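Local coordinates for protein phenol hydroxylase component phL (Pseudomonas stutzeri, PDB 3U52) that probably serves as the beta subunit of a multicomponent phenol hydroxylase, packing against the diiron-bearing subunit in the hydroxylase assembly that oxidises phenol, at residues Arg14-His19 with Lys27-Tyr32; Pro49-Asp52 with Thr56-Asp59; Ser74-Phe79 with Thr264-Lys269; Leu122-Arg127 with Arg169-Ile174; Glu280-Trp285 with Phe324-Arg329. All blocks are in the same frame, centred on the assembly; numbering follows the deposited sequence.

Contact 1 of 5, residues Arg14-His19 with Lys27-Tyr32; sequences RHTYGH and KPATRY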
# COMPACT_ATOMS: atom_id res chain seq x y z
N ARG D 14 -20.47 -1.60 15.64
CA ARG D 14 -21.44 -1.17 14.63
C ARG D 14 -20.78 -1.30 13.29
O ARG D 14 -19.60 -1.56 13.25
CB ARG D 14 -21.93 0.26 14.86
CG ARG D 14 -20.99 1.41 14.55
CD ARG D 14 -21.43 2.68 15.35
NE ARG D 14 -20.33 2.78 16.26
CZ ARG D 14 -20.35 3.04 17.54
NH1 ARG D 14 -21.46 3.37 18.20
NH2 ARG D 14 -19.19 3.03 18.14
N HIS D 15 -21.52 -1.14 12.20
CA HIS D 15 -20.95 -1.39 10.88
C HIS D 15 -20.52 -0.18 10.05
O HIS D 15 -19.71 -0.33 9.14
CB HIS D 15 -21.97 -2.13 10.05
CG HIS D 15 -22.08 -3.57 10.42
ND1 HIS D 15 -23.27 -4.14 10.82
CD2 HIS D 15 -21.15 -4.55 10.48
CE1 HIS D 15 -23.07 -5.42 11.10
NE2 HIS D 15 -21.79 -5.69 10.90
N THR D 16 -21.17 0.97 10.27
CA THR D 16 -20.85 2.17 9.50
C THR D 16 -21.31 3.39 10.32
O THR D 16 -21.68 3.23 11.51
CB THR D 16 -21.47 2.15 8.08
OG1 THR D 16 -21.01 3.29 7.34
CG2 THR D 16 -23.00 2.17 8.17
N TYR D 17 -21.21 4.59 9.72
CA TYR D 17 -21.65 5.83 10.38
C TYR D 17 -23.17 5.95 10.45
O TYR D 17 -23.89 5.39 9.63
CB TYR D 17 -21.06 7.05 9.66
CG TYR D 17 -19.56 7.11 9.64
CD1 TYR D 17 -18.86 6.85 8.45
CD2 TYR D 17 -18.84 7.40 10.78
CE1 TYR D 17 -17.47 6.90 8.40
CE2 TYR D 17 -17.41 7.46 10.75
CZ TYR D 17 -16.76 7.21 9.54
OH TYR D 17 -15.40 7.27 9.48
N GLY D 18 -23.68 6.68 11.44
CA GLY D 18 -25.14 6.81 11.59
C GLY D 18 -25.86 7.35 10.36
O GLY D 18 -26.93 6.85 9.97
N HIS D 19 -25.30 8.40 9.76
CA HIS D 19 -25.90 8.99 8.58
C HIS D 19 -25.94 8.02 7.38
O HIS D 19 -26.93 8.01 6.62
CB HIS D 19 -25.25 10.34 8.22
CG HIS D 19 -23.78 10.27 8.02
ND1 HIS D 19 -22.87 10.39 9.06
CD2 HIS D 19 -23.05 10.11 6.90
CE1 HIS D 19 -21.64 10.31 8.57
NE2 HIS D 19 -21.73 10.13 7.26
N LYS D 27 -25.30 -1.92 7.90
CA LYS D 27 -24.52 -2.96 7.27
C LYS D 27 -23.31 -2.21 6.71
O LYS D 27 -23.39 -0.98 6.51
CB LYS D 27 -25.33 -3.65 6.17
CG LYS D 27 -25.54 -2.80 4.94
CD LYS D 27 -26.54 -3.46 3.98
CE LYS D 27 -26.20 -3.15 2.54
NZ LYS D 27 -26.87 -1.93 2.07
N PRO D 28 -22.18 -2.93 6.46
CA PRO D 28 -20.94 -2.33 5.91
C PRO D 28 -21.20 -1.58 4.62
O PRO D 28 -21.99 -2.04 3.78
CB PRO D 28 -20.06 -3.54 5.64
CG PRO D 28 -20.57 -4.57 6.65
CD PRO D 28 -22.01 -4.38 6.72
N ALA D 29 -20.58 -0.42 4.48
CA ALA D 29 -20.91 0.50 3.39
C ALA D 29 -19.77 0.52 2.37
O ALA D 29 -18.64 0.19 2.70
CB ALA D 29 -21.10 1.92 3.96
N THR D 30 -20.05 0.99 1.15
CA THR D 30 -18.95 1.10 0.18
C THR D 30 -18.09 2.32 0.49
O THR D 30 -18.51 3.22 1.22
CB THR D 30 -19.48 1.19 -1.24
OG1 THR D 30 -20.21 2.39 -1.37
CG2 THR D 30 -20.43 0.01 -1.54
N ARG D 31 -16.88 2.35 -0.08
CA ARG D 31 -16.04 3.55 -0.01
C ARG D 31 -16.79 4.75 -0.61
O ARG D 31 -16.77 5.85 -0.03
CB ARG D 31 -14.69 3.32 -0.71
CG ARG D 31 -13.72 2.32 0.03
CD ARG D 31 -12.55 2.93 0.82
NE ARG D 31 -11.78 1.91 1.60
CZ ARG D 31 -11.62 1.91 2.94
NH1 ARG D 31 -12.14 2.85 3.71
NH2 ARG D 31 -10.92 0.95 3.54
N TYR D 32 -17.45 4.55 -1.75
CA TYR D 32 -18.25 5.62 -2.38
C TYR D 32 -19.30 6.13 -1.44
O TYR D 32 -19.44 7.34 -1.31
CB TYR D 32 -18.88 5.16 -3.71
CG TYR D 32 -19.71 6.25 -4.35
CD1 TYR D 32 -19.11 7.36 -4.96
CD2 TYR D 32 -21.09 6.21 -4.30
CE1 TYR D 32 -19.90 8.38 -5.54
CE2 TYR D 32 -21.87 7.22 -4.87
CZ TYR D 32 -21.26 8.29 -5.48
OH TYR D 32 -22.07 9.28 -6.02
O HOH W 1 -18.74 0.51 6.56
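H15 lays its imidazole beside the pyrrolidine of P28, the two side chains pointing the same way. P28 CD sits over one ring face, 4.0 Å from the centroid of the H15 ring and 24° off the normal, a CH-pi contact shifted toward the rim. At the root of the ring, H15 CB rests 3.6 Å from K27 C, so the peptide before the proline is packed as well. T16 then splits its branches: CG2 meets K27 O at 3.6 Å, while OG1, turned anti to the backbone N (chi1 -175°), passes 3.6 Å from A29 CB and hydrogen-bonds to E34. No direct hydrogen bond joins the segments; a water spans them instead, donating to H15 O and accepting from A29 N, each at 2.9 Å. R14, Y17 and R31 bond to a neighbouring subunit. The arrangement is that of two loop ends brought together around a short helix, 18-24, with Y17 at its N-cap, in an N-terminal arm lying against another chain.

Contact 2 of 5, residues Pro49-Asp52 with Thr56-Asp59; sequences PQWD and TLND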
# COMPACT_ATOMS: atom_id res chain seq x y z
N PRO D 49 -24.27 35.27 3.76
CA PRO D 49 -23.17 35.65 2.86
C PRO D 49 -23.13 37.17 2.59
O PRO D 49 -24.15 37.77 2.35
CB PRO D 49 -23.46 34.90 1.55
CG PRO D 49 -24.58 33.90 1.84
CD PRO D 49 -25.25 34.35 3.15
N GLN D 50 -21.94 37.77 2.61
CA GLN D 50 -21.77 39.20 2.20
C GLN D 50 -21.95 39.39 0.69
O GLN D 50 -22.05 40.51 0.18
CB GLN D 50 -20.40 39.71 2.69
CG GLN D 50 -20.36 39.71 4.23
CD GLN D 50 -18.99 39.81 4.85
OE1 GLN D 50 -18.20 40.72 4.56
NE2 GLN D 50 -18.71 38.89 5.75
N TRP D 51 -21.98 38.28 -0.04
CA TRP D 51 -21.92 38.31 -1.52
C TRP D 51 -23.24 37.83 -2.18
O TRP D 51 -23.31 37.73 -3.39
CB TRP D 51 -20.68 37.52 -2.05
CG TRP D 51 -20.44 36.23 -1.25
CD1 TRP D 51 -19.59 36.08 -0.21
CD2 TRP D 51 -21.12 35.00 -1.39
NE1 TRP D 51 -19.71 34.82 0.32
CE2 TRP D 51 -20.63 34.13 -0.39
CE3 TRP D 51 -22.12 34.53 -2.26
CZ2 TRP D 51 -21.09 32.80 -0.24
CZ3 TRP D 51 -22.60 33.20 -2.09
CH2 TRP D 51 -22.08 32.37 -1.10
N ASP D 52 -24.29 37.57 -1.40
CA ASP D 52 -25.59 37.11 -1.91
C ASP D 52 -26.72 37.60 -0.99
O ASP D 52 -26.73 37.24 0.17
CB ASP D 52 -25.63 35.57 -1.89
CG ASP D 52 -26.80 34.97 -2.67
OD1 ASP D 52 -27.84 35.64 -2.89
OD2 ASP D 52 -26.67 33.79 -3.06
N THR D 56 -28.81 31.51 1.83
CA THR D 56 -27.86 31.22 2.89
C THR D 56 -26.62 30.52 2.28
O THR D 56 -26.55 30.28 1.11
CB THR D 56 -28.45 30.34 4.01
OG1 THR D 56 -28.77 29.04 3.47
CG2 THR D 56 -29.73 30.98 4.59
N LEU D 57 -25.64 30.22 3.11
CA LEU D 57 -24.57 29.32 2.72
C LEU D 57 -25.28 27.96 2.49
O LEU D 57 -26.31 27.69 3.12
CB LEU D 57 -23.60 29.23 3.88
CG LEU D 57 -22.25 29.96 3.98
CD1 LEU D 57 -21.97 31.05 2.95
CD2 LEU D 57 -21.90 30.32 5.44
N ASN D 58 -24.77 27.11 1.59
CA ASN D 58 -25.37 25.74 1.40
C ASN D 58 -26.93 25.74 1.26
O ASN D 58 -27.67 25.12 2.08
CB ASN D 58 -24.93 24.77 2.53
CG ASN D 58 -23.37 24.55 2.62
OD1 ASN D 58 -22.59 25.24 1.95
ND2 ASN D 58 -22.94 23.57 3.45
N ASP D 59 -27.42 26.43 0.24
CA ASP D 59 -28.87 26.69 0.10
C ASP D 59 -29.37 26.01 -1.14
O ASP D 59 -28.95 26.37 -2.23
CB ASP D 59 -29.11 28.20 0.02
CG ASP D 59 -30.61 28.58 0.12
OD1 ASP D 59 -31.49 27.79 -0.32
OD2 ASP D 59 -30.91 29.69 0.62
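L57 reaches across with CD1 to meet two side chains: P49, which it slides past in the opposite direction, and W51, whose side chain it crosses at about a right angle. CD1 of L57 stands 3.7 Å from CZ2 of W51, on the benzene half of the indole, and 4.0 Å from CG of P49. P49 also lies over a face of the indole, its CB 3.5 Å above the W51 plane and over the ring centre. A chi1 of 40° puts W51 CG between its own backbone N and carbonyl carbon, folding the indole back over P49. P49 CG also leans on backbone, 4.0 Å from T56 C. An alanine in place of P49 would take away CG and CD and would probably open a gap beside L57 CD1 and the T56 backbone. The 56-59 loop is held internally: T56 N donates to the anti lone pair of D59 OD2 at 3.0 Å, and T56 OG1 donates to L57 O at 2.8 Å from above the carbonyl plane. R62 ties the segments together, pairing with D52 and bonding to T56 O. W51 NE1 bonds to the backbone of a neighbouring subunit, and a basic side chain there makes a cation-pi contact with the indole. Direct contact across the segments is therefore apolar, while polar bonds are spent within the 56-59 loop, on R62 and on neighbouring subunits.

Contact 3 of 5, residues Ser74-Phe79 with Thr264-Lys269; sequences SDPRQF and TNAMMK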
# COMPACT_ATOMS: atom_id res chain seq x y z
N SER D 74 -26.94 10.22 -7.96
CA SER D 74 -25.75 9.48 -7.56
C SER D 74 -24.95 9.11 -8.80
O SER D 74 -25.49 9.10 -9.91
CB SER D 74 -26.11 8.19 -6.81
OG SER D 74 -26.83 8.51 -5.62
N ASP D 75 -23.68 8.78 -8.61
CA ASP D 75 -22.76 8.58 -9.72
C ASP D 75 -22.71 7.07 -10.03
O ASP D 75 -22.33 6.28 -9.17
CB ASP D 75 -21.37 9.10 -9.33
CG ASP D 75 -20.36 9.03 -10.48
OD1 ASP D 75 -20.73 8.57 -11.58
OD2 ASP D 75 -19.20 9.41 -10.31
N PRO D 76 -23.11 6.68 -11.27
CA PRO D 76 -22.97 5.29 -11.74
C PRO D 76 -21.52 4.77 -11.74
O PRO D 76 -21.32 3.57 -11.57
CB PRO D 76 -23.54 5.32 -13.18
CG PRO D 76 -24.30 6.62 -13.29
CD PRO D 76 -23.72 7.57 -12.26
N ARG D 77 -20.53 5.64 -11.96
CA ARG D 77 -19.11 5.29 -11.92
C ARG D 77 -18.60 5.09 -10.46
O ARG D 77 -17.52 4.53 -10.25
CB ARG D 77 -18.28 6.39 -12.61
CG ARG D 77 -18.67 6.73 -14.06
CD ARG D 77 -18.10 8.12 -14.42
NE ARG D 77 -18.43 9.15 -13.42
CZ ARG D 77 -17.87 10.36 -13.35
NH1 ARG D 77 -17.03 10.75 -14.28
NH2 ARG D 77 -18.20 11.21 -12.38
N GLN D 78 -19.36 5.56 -9.47
CA GLN D 78 -18.96 5.50 -8.04
C GLN D 78 -17.60 6.16 -7.74
O GLN D 78 -16.78 5.66 -6.96
CB GLN D 78 -18.99 4.05 -7.57
CG GLN D 78 -20.30 3.38 -7.97
CD GLN D 78 -21.37 3.53 -6.96
OE1 GLN D 78 -22.34 4.32 -7.16
NE2 GLN D 78 -21.25 2.79 -5.86
N PHE D 79 -17.36 7.31 -8.36
CA PHE D 79 -16.13 8.03 -8.17
C PHE D 79 -16.15 8.80 -6.83
O PHE D 79 -16.85 9.78 -6.68
CB PHE D 79 -15.90 9.02 -9.32
CG PHE D 79 -15.31 8.43 -10.57
CD1 PHE D 79 -15.03 9.27 -11.66
CD2 PHE D 79 -15.04 7.08 -10.71
CE1 PHE D 79 -14.48 8.74 -12.85
CE2 PHE D 79 -14.50 6.55 -11.90
CZ PHE D 79 -14.19 7.37 -12.96
N THR D 264 -24.00 12.18 -16.43
CA THR D 264 -24.90 13.24 -16.86
C THR D 264 -26.28 12.70 -17.22
O THR D 264 -27.27 13.30 -16.84
CB THR D 264 -24.36 14.12 -17.99
OG1 THR D 264 -24.20 13.33 -19.16
CG2 THR D 264 -23.03 14.80 -17.63
N ASN D 265 -26.36 11.57 -17.91
CA ASN D 265 -27.66 10.88 -18.06
C ASN D 265 -28.32 10.41 -16.74
O ASN D 265 -29.53 10.55 -16.60
CB ASN D 265 -27.55 9.68 -19.01
CG ASN D 265 -27.33 10.09 -20.45
OD1 ASN D 265 -27.55 11.24 -20.82
ND2 ASN D 265 -26.92 9.13 -21.29
N ALA D 266 -27.57 9.85 -15.79
CA ALA D 266 -28.17 9.49 -14.49
C ALA D 266 -28.71 10.73 -13.73
O ALA D 266 -29.78 10.67 -13.10
CB ALA D 266 -27.21 8.73 -13.63
N MET D 267 -27.99 11.86 -13.78
CA MET D 267 -28.45 13.08 -13.14
C MET D 267 -29.73 13.64 -13.82
O MET D 267 -30.70 13.96 -13.12
CB MET D 267 -27.37 14.14 -13.15
CG MET D 267 -27.83 15.51 -12.57
SD MET D 267 -26.42 16.67 -12.57
CE MET D 267 -26.32 17.07 -14.33
N MET D 268 -29.73 13.75 -15.14
CA MET D 268 -30.96 14.10 -15.88
C MET D 268 -32.14 13.17 -15.60
O MET D 268 -33.23 13.65 -15.38
CB MET D 268 -30.70 14.21 -17.38
CG MET D 268 -29.95 15.47 -17.81
SD MET D 268 -30.72 17.03 -17.30
CE MET D 268 -32.09 17.07 -18.47
N LYS D 269 -31.95 11.85 -15.59
CA LYS D 269 -33.05 10.92 -15.30
C LYS D 269 -33.71 11.16 -13.95
O LYS D 269 -34.93 11.07 -13.84
CB LYS D 269 -32.61 9.46 -15.34
CG LYS D 269 -32.45 8.89 -16.75
CD LYS D 269 -32.46 7.34 -16.70
CE LYS D 269 -33.72 6.76 -17.34
NZ LYS D 269 -33.72 7.03 -18.83
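P76 and A266 approach with their CA atoms 7.2 Å apart, where a type I beta turn from D75 to Q78 comes up against the helical segment 264-269. The turn is closed by Q78 N bonding to D75 O at 3.1 Å. The side-chain contact is made by the proline: P76 CG packs on A266 CB at 3.6 Å, and S74 O lies 4.1 Å from that same methyl. The turn is stiffened from within. D75 OD1 accepts from R77 N, making an Asx turn, and also takes R77 NE on its syn lone pair in a nearly straight bond of 171°. R77 NH2 reaches D75 OD2 at 2.9 Å, completing a side-on salt bridge, and F79 CD1 lies 3.5 Å above the centre of the guanidinium plane of R77. R77 NH1 pairs with E259, an earlier residue of helix 251-274, so the loop holds that helix by charge as well. D75 and F79 turn to helix 147-175, while T264, M267 and M268 pack on helix 211-240.

Contact 4 of 5, residues Leu122-Arg127 with Arg169-Ile174; sequences LLVPLR and RIALMI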
# COMPACT_ATOMS: atom_id res chain seq x y z
N LEU D 122 -9.58 25.45 -36.42
CA LEU D 122 -10.79 24.66 -36.22
C LEU D 122 -10.81 23.89 -34.88
O LEU D 122 -11.87 23.70 -34.31
CB LEU D 122 -10.97 23.68 -37.38
CG LEU D 122 -11.08 24.38 -38.74
CD1 LEU D 122 -11.16 23.34 -39.85
CD2 LEU D 122 -12.31 25.31 -38.74
N LEU D 123 -9.63 23.50 -34.41
CA LEU D 123 -9.47 22.60 -33.24
C LEU D 123 -8.94 23.32 -32.01
O LEU D 123 -9.57 23.31 -30.95
CB LEU D 123 -8.56 21.40 -33.59
CG LEU D 123 -8.43 20.35 -32.46
CD1 LEU D 123 -9.80 19.76 -32.15
CD2 LEU D 123 -7.46 19.27 -32.85
N VAL D 124 -7.79 23.96 -32.12
CA VAL D 124 -7.15 24.51 -30.94
C VAL D 124 -8.00 25.53 -30.15
O VAL D 124 -7.95 25.52 -28.91
CB VAL D 124 -5.67 24.96 -31.21
CG1 VAL D 124 -5.07 25.65 -30.02
CG2 VAL D 124 -4.81 23.72 -31.62
N PRO D 125 -8.80 26.43 -30.83
CA PRO D 125 -9.53 27.40 -30.01
C PRO D 125 -10.61 26.81 -29.07
O PRO D 125 -11.06 27.49 -28.15
CB PRO D 125 -10.11 28.41 -31.03
CG PRO D 125 -9.24 28.22 -32.29
CD PRO D 125 -8.94 26.70 -32.27
N LEU D 126 -10.98 25.55 -29.28
CA LEU D 126 -11.77 24.82 -28.32
C LEU D 126 -11.19 24.80 -26.90
O LEU D 126 -11.94 24.58 -25.97
CB LEU D 126 -12.01 23.37 -28.79
CG LEU D 126 -12.78 23.16 -30.11
CD1 LEU D 126 -12.98 21.65 -30.34
CD2 LEU D 126 -14.12 23.83 -30.00
N ARG D 127 -9.88 25.03 -26.71
CA ARG D 127 -9.38 25.20 -25.33
C ARG D 127 -10.08 26.31 -24.57
O ARG D 127 -10.13 26.28 -23.34
CB ARG D 127 -7.88 25.47 -25.28
CG ARG D 127 -7.37 26.64 -26.10
CD ARG D 127 -5.87 26.76 -25.98
NE ARG D 127 -5.45 27.97 -26.67
CZ ARG D 127 -4.68 28.93 -26.16
NH1 ARG D 127 -4.14 28.80 -24.96
NH2 ARG D 127 -4.39 29.98 -26.92
N ARG D 169 -1.31 21.76 -26.03
CA ARG D 169 -0.07 21.10 -26.37
C ARG D 169 0.03 20.71 -27.83
O ARG D 169 1.12 20.64 -28.39
CB ARG D 169 0.09 19.85 -25.52
CG ARG D 169 0.57 20.20 -24.11
CD ARG D 169 1.50 19.11 -23.72
NE ARG D 169 0.86 18.33 -22.72
CZ ARG D 169 1.13 17.06 -22.44
NH1 ARG D 169 2.00 16.32 -23.14
NH2 ARG D 169 0.45 16.54 -21.44
N ILE D 170 -1.09 20.45 -28.46
CA ILE D 170 -1.09 20.24 -29.90
C ILE D 170 -0.51 21.48 -30.59
O ILE D 170 0.34 21.38 -31.48
CB ILE D 170 -2.52 20.00 -30.41
CG1 ILE D 170 -3.02 18.63 -29.91
CG2 ILE D 170 -2.57 20.16 -31.92
CD1 ILE D 170 -4.39 18.27 -30.39
N ALA D 171 -0.94 22.66 -30.15
CA ALA D 171 -0.43 23.89 -30.74
C ALA D 171 1.04 24.05 -30.44
O ALA D 171 1.80 24.46 -31.33
CB ALA D 171 -1.20 25.07 -30.25
N LEU D 172 1.45 23.72 -29.21
CA LEU D 172 2.85 23.78 -28.83
C LEU D 172 3.69 22.81 -29.62
O LEU D 172 4.87 23.07 -29.89
CB LEU D 172 3.02 23.53 -27.32
CG LEU D 172 2.58 24.73 -26.49
CD1 LEU D 172 2.68 24.45 -24.98
CD2 LEU D 172 3.39 26.02 -26.85
N MET D 173 3.10 21.68 -29.99
CA MET D 173 3.79 20.73 -30.83
C MET D 173 4.02 21.37 -32.18
O MET D 173 5.10 21.30 -32.70
CB MET D 173 2.97 19.45 -30.99
CG MET D 173 3.84 18.29 -31.34
SD MET D 173 2.97 16.75 -31.47
CE MET D 173 2.26 16.61 -29.82
N ILE D 174 2.98 22.01 -32.74
CA ILE D 174 3.07 22.66 -34.06
C ILE D 174 4.07 23.79 -34.12
O ILE D 174 4.74 23.95 -35.16
CB ILE D 174 1.69 23.17 -34.52
CG1 ILE D 174 0.79 21.99 -34.86
CG2 ILE D 174 1.84 24.16 -35.69
CD1 ILE D 174 -0.68 22.33 -35.05
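Three apolar pairs, V124 with A171, V124 with I170 and L123 with I170, make up this meeting. V124 straddles the methyl of A171 with both branches, CG1 at 3.9 Å and CG2 at 4.1 Å from A171 CB. With CG1 anti to the backbone N (chi1 174°) and CG2 anti to the carbonyl carbon, the fork opens toward the helix. V124 CG2 also touches the branch methyl of I170, CG2, at 4.2 Å. The other end of I170 reaches L123: CD1 of I170 stands 4.1 Å from CD2 of L123, the two side chains crossing at about a right angle.

No hydrogen bond crosses between the segments; within them, L126 N bonds to L123 O at 3.1 Å to close a type I turn from L123 to L126, and on the other side M173 N and I174 N continue the helical pattern to R169 O and I170 O.

Charged groups lie round the contact. R169 pairs with E96 and makes a cation-pi contact with F99, and R127 forms a salt bridge with an acidic side chain of a neighbouring subunit. L182 and S185 of helix 180-191 border the V124-A171 pair, while V230 of helix 211-240 packs on L123. All four touching residues are buried and meet through aliphatic carbon alone, so shape and exclusion of water, rather than polar bonds, hold the turn against helix 147-175.

Contact 5 of 5, residues Glu280-Trp285 with Phe324-Arg329; sequences ELLQKW and FELQSR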
# COMPACT_ATOMS: atom_id res chain seq x y z
N GLU D 280 -41.16 20.55 -16.78
CA GLU D 280 -41.59 21.86 -17.35
C GLU D 280 -40.44 22.88 -17.40
O GLU D 280 -40.20 23.50 -18.43
CB GLU D 280 -42.75 22.49 -16.55
CG GLU D 280 -44.18 21.88 -16.75
CD GLU D 280 -45.14 22.20 -15.57
OE1 GLU D 280 -45.07 23.32 -14.98
OE2 GLU D 280 -45.97 21.32 -15.20
N LEU D 281 -39.78 23.07 -16.25
CA LEU D 281 -38.66 23.99 -16.12
C LEU D 281 -37.51 23.61 -17.06
O LEU D 281 -36.95 24.46 -17.75
CB LEU D 281 -38.18 23.99 -14.67
CG LEU D 281 -37.87 25.29 -13.94
CD1 LEU D 281 -36.91 25.00 -12.78
CD2 LEU D 281 -37.33 26.40 -14.86
N LEU D 282 -37.16 22.33 -17.09
CA LEU D 282 -36.10 21.85 -17.96
C LEU D 282 -36.43 22.11 -19.42
O LEU D 282 -35.58 22.54 -20.19
CB LEU D 282 -35.82 20.35 -17.72
CG LEU D 282 -35.25 19.87 -16.37
CD1 LEU D 282 -35.07 18.37 -16.35
CD2 LEU D 282 -33.91 20.52 -16.10
N GLN D 283 -37.69 21.87 -19.81
CA GLN D 283 -38.07 22.11 -21.21
C GLN D 283 -37.89 23.60 -21.61
O GLN D 283 -37.49 23.94 -22.72
CB GLN D 283 -39.52 21.67 -21.46
CG GLN D 283 -39.87 21.71 -22.92
CD GLN D 283 -39.06 20.72 -23.72
OE1 GLN D 283 -39.15 19.51 -23.49
NE2 GLN D 283 -38.28 21.23 -24.66
N LYS D 284 -38.23 24.49 -20.68
CA LYS D 284 -38.12 25.92 -20.92
C LYS D 284 -36.64 26.26 -21.17
O LYS D 284 -36.31 26.96 -22.14
CB LYS D 284 -38.69 26.64 -19.70
CG LYS D 284 -38.46 28.14 -19.62
CD LYS D 284 -38.83 28.64 -18.21
CE LYS D 284 -37.91 29.76 -17.75
NZ LYS D 284 -38.38 30.38 -16.46
N TRP D 285 -35.74 25.70 -20.34
CA TRP D 285 -34.30 25.98 -20.51
C TRP D 285 -33.78 25.39 -21.80
O TRP D 285 -33.06 26.07 -22.50
CB TRP D 285 -33.45 25.54 -19.30
CG TRP D 285 -33.71 26.30 -18.06
CD1 TRP D 285 -34.11 27.61 -17.94
CD2 TRP D 285 -33.56 25.80 -16.73
NE1 TRP D 285 -34.23 27.95 -16.60
CE2 TRP D 285 -33.90 26.86 -15.84
CE3 TRP D 285 -33.17 24.55 -16.20
CZ2 TRP D 285 -33.87 26.70 -14.44
CZ3 TRP D 285 -33.13 24.40 -14.81
CH2 TRP D 285 -33.50 25.46 -13.95
N PHE D 324 -35.56 11.34 -21.32
CA PHE D 324 -35.94 12.04 -20.09
C PHE D 324 -37.33 12.64 -20.17
O PHE D 324 -37.73 13.37 -19.25
CB PHE D 324 -34.95 13.16 -19.73
CG PHE D 324 -33.51 12.80 -19.93
CD1 PHE D 324 -32.67 13.66 -20.61
CD2 PHE D 324 -33.00 11.60 -19.44
CE1 PHE D 324 -31.35 13.34 -20.82
CE2 PHE D 324 -31.67 11.28 -19.64
CZ PHE D 324 -30.85 12.15 -20.32
N GLU D 325 -38.05 12.33 -21.25
CA GLU D 325 -39.38 12.87 -21.51
C GLU D 325 -39.22 14.35 -21.81
O GLU D 325 -39.95 15.18 -21.24
CB GLU D 325 -40.35 12.67 -20.30
CG GLU D 325 -40.68 11.21 -19.89
CD GLU D 325 -41.00 11.08 -18.36
OE1 GLU D 325 -42.20 10.85 -18.01
OE2 GLU D 325 -40.07 11.20 -17.51
N LEU D 326 -38.25 14.70 -22.64
CA LEU D 326 -37.99 16.09 -22.98
C LEU D 326 -37.77 16.23 -24.47
O LEU D 326 -37.40 15.28 -25.13
CB LEU D 326 -36.76 16.64 -22.22
CG LEU D 326 -36.81 16.75 -20.69
CD1 LEU D 326 -35.40 16.89 -20.12
CD2 LEU D 326 -37.68 17.91 -20.27
N GLN D 327 -37.97 17.44 -24.98
CA GLN D 327 -37.99 17.66 -26.42
C GLN D 327 -36.91 18.61 -26.89
O GLN D 327 -36.61 19.60 -26.22
CB GLN D 327 -39.36 18.23 -26.82
CG GLN D 327 -39.73 17.97 -28.27
CD GLN D 327 -40.77 16.85 -28.43
OE1 GLN D 327 -40.43 15.66 -28.39
NE2 GLN D 327 -42.03 17.25 -28.66
N SER D 328 -36.34 18.29 -28.04
CA SER D 328 -35.52 19.22 -28.80
C SER D 328 -35.79 19.01 -30.30
O SER D 328 -36.19 17.92 -30.74
CB SER D 328 -34.03 19.12 -28.45
OG SER D 328 -33.34 18.12 -29.19
N ARG D 329 -35.57 20.07 -31.06
CA ARG D 329 -36.01 20.13 -32.45
C ARG D 329 -34.97 19.65 -33.48
O ARG D 329 -34.71 20.36 -34.47
CB ARG D 329 -36.52 21.55 -32.76
CG ARG D 329 -37.14 22.27 -31.51
CD ARG D 329 -36.22 23.39 -30.96
NE ARG D 329 -36.62 24.71 -31.46
CZ ARG D 329 -36.44 25.17 -32.70
NH1 ARG D 329 -35.83 24.42 -33.63
NH2 ARG D 329 -36.86 26.39 -33.01
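Q283 spends both ends of its amide on the backbone of a single residue, Q327, so that a helix side chain pairs with the extended C-terminal tail. That tail starts just after a Schellman motif, with E325 at its C-prime position, which ends helix 307-322. OE1 of Q283 accepts from Q327 N at 2.8 Å, in the carbonyl plane and on a lone pair; NE2 of Q283 donates to Q327 O at 2.8 Å, an almost straight bond of 176° lying in the amide plane. The chain leaves helix 276-302 with CG anti to the backbone N (chi1 -171°) and bends at chi2, 64°, which brings the amide alongside the tail. NE2 has a second acceptor in D287. A leucine at Q283 would probably leave Q327 N and O without these mates and the tail freer to swing from the helix. Outward from the polar pair, OE1 of Q283 is 3.6 Å from L326 CA. L326 packs its isobutyl group against both L282 and M268. There CD2 of L326 packs 4.0 Å from L282 CB, and the CD1 methyls of L282 and L326 meet at 4.1 Å.

In the fold
Contacts 1, 3 and 5 form a touching series. Y32 OH of contact 1 lies 3.1 Å from D75 N of contact 3, probably a hydrogen bond, joining the N-terminal arm to the turn on helix 251-274. The far side of that helix meets the tail of contact 5, where M268 CE reaches L326 CD1 at 3.7 Å. Contact 2 stands apart, its nearest atoms about 13 Å from contact 5. Contact 4 is nested in the loop contact 3 closes, yet lies on the opposite side of the chain's centre, the centres of contacts 3 and 4 about 31 Å apart. Its L123 side chain comes about 11 Å from a bound xenon; Y227, D232 and Y257 line a xenon pocket.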